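Local coordinates for protein paraflagellar rod component (Trypanosoma cruzi, PDB 6XYD) that is of uncertain function but binds metal ions between its four subunits and is named as a component of the paraflagellar rod, at residues Arg96-Ile101 with Asp109-Phe114. Residues are numbered along the deposited sequence; the frame is centred on the assembly and turned at random.
Sequences RASNSI and DTTKLF. With MG (magnesium ion), chain H; NA (sodium ion), chain I; MG (magnesium ion), chain J.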
ATOM      1  N   ARG A  96       6.158  -0.718  -7.417  1.00 16.61           N
ATOM      2  CA  ARG A  96       6.875  -0.821  -6.150  1.00 17.37           C
ATOM      3  C   ARG A  96       5.980  -0.657  -4.934  1.00 17.25           C
ATOM      4  O   ARG A  96       6.304  -1.181  -3.864  1.00 15.89           O
ATOM      5  CB  ARG A  96       8.002   0.229  -6.100  1.00 20.72           C
ATOM      6  CG  ARG A  96       9.162  -0.069  -7.062  1.00 34.20           C
ATOM      7  CD  ARG A  96      10.149  -1.079  -6.477  1.00 49.42           C
ATOM      8  NE  ARG A  96      11.135  -0.421  -5.625  1.00 60.63           N
ATOM      9  CZ  ARG A  96      12.337  -0.044  -6.036  1.00 77.07           C
ATOM     10  NH1 ARG A  96      12.732  -0.299  -7.279  1.00 62.58           N
ATOM     11  NH2 ARG A  96      13.164   0.572  -5.204  1.00 71.75           N
ATOM     12  N   ALA A  97       4.924   0.173  -5.051  1.00 13.79           N
ATOM     13  CA  ALA A  97       4.055   0.490  -3.917  1.00 13.32           C
ATOM     14  C   ALA A  97       2.765   1.116  -4.402  1.00 15.87           C
ATOM     15  O   ALA A  97       2.708   1.639  -5.520  1.00 13.68           O
ATOM     16  CB  ALA A  97       4.769   1.463  -2.978  1.00 14.15           C
ATOM     17  N   SER A  98       1.758   1.144  -3.526  1.00 12.66           N
ATOM     18  CA  SER A  98       0.474   1.786  -3.807  1.00 10.47           C
ATOM     19  C   SER A  98      -0.094   2.316  -2.488  1.00 13.18           C
ATOM     20  O   SER A  98       0.331   1.877  -1.413  1.00 11.36           O
ATOM     21  CB  SER A  98      -0.508   0.763  -4.413  1.00 12.81           C
ATOM     22  OG  SER A  98      -1.738   1.396  -4.753  1.00 16.21           O
ATOM     23  N   ASN A  99      -1.047   3.254  -2.567  1.00  9.72           N
ATOM     24  CA  ASN A  99      -1.799   3.678  -1.408  1.00 10.75           C
ATOM     25  C   ASN A  99      -3.131   4.194  -1.900  1.00 15.50           C
ATOM     26  O   ASN A  99      -3.287   4.465  -3.106  1.00 14.77           O
ATOM     27  CB  ASN A  99      -1.025   4.700  -0.543  1.00 13.45           C
ATOM     28  CG  ASN A  99      -0.743   6.005  -1.249  1.00 21.07           C
ATOM     29  OD1 ASN A  99      -1.637   6.637  -1.810  1.00 20.58           O
ATOM     30  ND2 ASN A  99       0.497   6.446  -1.201  1.00 13.89           N
ATOM     31  N   SER A 100      -4.088   4.343  -1.000  1.00 11.91           N
ATOM     32  CA  SER A 100      -5.413   4.818  -1.372  0.50 11.85           C
ATOM     33  C   SER A 100      -6.094   5.480  -0.199  1.00 15.65           C
ATOM     34  O   SER A 100      -5.827   5.114   0.951  1.00 13.68           O
ATOM     35  CB  SER A 100      -6.273   3.656  -1.870  0.50 15.06           C
ATOM     36  OG  SER A 100      -7.429   4.121  -2.544  0.50 22.10           O
ATOM     37  N   ILE A 101      -6.978   6.450  -0.489  1.00 13.91           N
ATOM     38  CA  ILE A 101      -7.793   7.142   0.518  1.00 15.01           C
ATOM     39  C   ILE A 101      -9.178   7.316  -0.038  1.00 19.04           C
ATOM     40  O   ILE A 101      -9.342   7.406  -1.262  1.00 18.94           O
ATOM     41  CB  ILE A 101      -7.211   8.518   0.962  1.00 19.58           C
ATOM     42  CG1 ILE A 101      -7.053   9.512  -0.242  1.00 21.52           C
ATOM     43  CG2 ILE A 101      -5.914   8.356   1.753  1.00 20.03           C
ATOM     44  CD1 ILE A 101      -6.721  10.979   0.175  1.00 33.62           C
ATOM     45  N   ASP A 109     -12.595   8.518  -4.164  1.00 16.64           N
ATOM     46  CA  ASP A 109     -11.448   7.747  -3.695  1.00 15.13           C
ATOM     47  C   ASP A 109     -10.281   7.985  -4.644  1.00 17.70           C
ATOM     48  O   ASP A 109     -10.484   8.129  -5.856  1.00 17.06           O
ATOM     49  CB  ASP A 109     -11.741   6.244  -3.550  1.00 17.51           C
ATOM     50  CG  ASP A 109     -12.218   5.588  -4.823  1.00 25.82           C
ATOM     51  OD1 ASP A 109     -13.385   5.794  -5.187  1.00 26.06           O
ATOM     52  OD2 ASP A 109     -11.417   4.872  -5.456  1.00 20.30           O
ATOM     53  N   THR A 110      -9.079   8.087  -4.086  1.00 14.10           N
ATOM     54  CA  THR A 110      -7.870   8.363  -4.837  1.00 11.81           C
ATOM     55  C   THR A 110      -6.856   7.275  -4.511  1.00 15.81           C
ATOM     56  O   THR A 110      -6.568   7.036  -3.338  1.00 15.96           O
ATOM     57  CB  THR A 110      -7.307   9.766  -4.477  1.00 18.53           C
ATOM     58  OG1 THR A 110      -8.250  10.780  -4.864  1.00 18.58           O
ATOM     59  CG2 THR A 110      -5.959  10.051  -5.166  1.00 15.82           C
ATOM     60  N   THR A 111      -6.281   6.673  -5.544  1.00 10.89           N
ATOM     61  CA  THR A 111      -5.285   5.609  -5.440  1.00 10.58           C
ATOM     62  C   THR A 111      -4.037   6.036  -6.177  1.00 14.35           C
ATOM     63  O   THR A 111      -4.118   6.531  -7.316  1.00 13.15           O
ATOM     64  CB  THR A 111      -5.844   4.313  -6.025  1.00 14.82           C
ATOM     65  OG1 THR A 111      -7.009   3.948  -5.291  1.00 15.44           O
ATOM     66  CG2 THR A 111      -4.802   3.149  -6.029  1.00 14.23           C
ATOM     67  N   LYS A 112      -2.885   5.855  -5.532  1.00 12.31           N
ATOM     68  CA  LYS A 112      -1.601   6.148  -6.143  1.00 11.97           C
ATOM     69  C   LYS A 112      -0.816   4.875  -6.368  1.00 15.67           C
ATOM     70  O   LYS A 112      -0.860   3.952  -5.538  1.00 12.87           O
ATOM     71  CB  LYS A 112      -0.800   7.179  -5.338  1.00 15.04           C
ATOM     72  CG  LYS A 112      -1.534   8.537  -5.301  1.00 18.21           C
ATOM     73  CD  LYS A 112      -0.833   9.580  -4.506  1.00 21.94           C
ATOM     74  CE  LYS A 112      -1.738  10.774  -4.287  1.00 27.27           C
ATOM     75  NZ  LYS A 112      -2.089  11.410  -5.578  1.00 25.43           N
ATOM     76  N   LEU A 113      -0.143   4.802  -7.505  1.00 11.39           N
ATOM     77  CA  LEU A 113       0.684   3.659  -7.877  1.00 11.75           C
ATOM     78  C   LEU A 113       2.073   4.196  -8.188  1.00 15.32           C
ATOM     79  O   LEU A 113       2.208   5.148  -8.975  1.00 15.84           O
ATOM     80  CB  LEU A 113       0.092   2.953  -9.118  1.00 11.58           C
ATOM     81  CG  LEU A 113      -1.305   2.330  -8.955  1.00 16.52           C
ATOM     82  CD1 LEU A 113      -1.931   2.019 -10.318  1.00 18.51           C
ATOM     83  CD2 LEU A 113      -1.238   1.055  -8.129  1.00 15.90           C
ATOM     84  N   PHE A 114       3.097   3.640  -7.529  1.00 13.71           N
ATOM     85  CA  PHE A 114       4.479   4.106  -7.683  1.00 14.72           C
ATOM     86  C   PHE A 114       5.307   3.089  -8.429  1.00 17.67           C
ATOM     87  O   PHE A 114       5.325   1.902  -8.061  1.00 15.17           O
ATOM     88  CB  PHE A 114       5.110   4.422  -6.321  1.00 16.89           C
ATOM     89  CG  PHE A 114       4.364   5.472  -5.541  1.00 17.16           C
ATOM     90  CD1 PHE A 114       4.553   6.825  -5.807  1.00 18.40           C
ATOM     91  CD2 PHE A 114       3.475   5.113  -4.532  1.00 19.11           C
ATOM     92  CE1 PHE A 114       3.867   7.800  -5.075  1.00 18.53           C
ATOM     93  CE2 PHE A 114       2.769   6.092  -3.823  1.00 21.57           C
ATOM     94  CZ  PHE A 114       2.981   7.423  -4.093  1.00 19.60           C
TER
HETATM   95 MG    MG H 204       0.403   0.170   0.049  1.00 16.48          MG
HETATM   96 NA    NA I 205       6.244  -3.239  -2.627  1.00 19.63          NA
HETATM   97 MG    MG J 201      -5.655   3.687   2.798  1.00 18.05          MG
HETATM   98  O   HOH W   1      -3.870   8.077  -2.488  1.00 20.97           O
HETATM   99  O   HOH W   2       8.086  -4.507  -3.343  1.00 32.70           O
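Ser98, Asn99 and Ser100 pair with Leu113, Lys112 and Thr111 in an antiparallel beta hairpin, with Arg96 and Ala97 forming a classic beta bulge opposite Phe114. Strand 94-103 is an edge of the sheet within the chain. Strand 108-116 lies next to it and bonds strand 6-13 on its far side.

The tight part is the middle of the ladder. Lys112 O takes two bonds, from Asn99 N at 3.1 Å and from Ser98 OG at 2.8 Å, and the two donors come from opposite faces of the carbonyl plane. With chi1 at -177°, Ser98 carries its hydroxyl away from the backbone N and across to Lys112 O. The hydroxyl also touches Leu113 CD2. On the same face of the sheet, in one of its two conformers, Ser100 OG lies 2.8 Å from Thr111 OG1 in a hydrogen bond. On the other face, the Asn99 amide meets the edge of the Phe114 ring, with ND2 in the ring plane, 3.5 Å from CE2. Amide and ring planes are 64° apart. ND2 hydrogen-bonds Ser98 of the second subunit.

The Lys112 side chain runs alongside Asn99, but its ammonium end leaves the contact for Ser10 and for Asp74 of the second subunit. At partly exposed Ile101 and Thr110 the backbone bonds stay short, but the side chains meet loosely, Ile101 CG1 4.3 Å from Thr110 CB. Thr110 OG1 turns to Thr12.

The carbonyls pointing off the hairpin edge bind metal. Arg96 O holds the sodium ion; Ser98 O and Ser100 O each hold a magnesium ion. The same oxygens of the other three subunits share these ions, joining the tetramer. A water bridges the strands, donating to Asn99 OD1 at 2.7 Å and to Thr110 O at 3.0 Å.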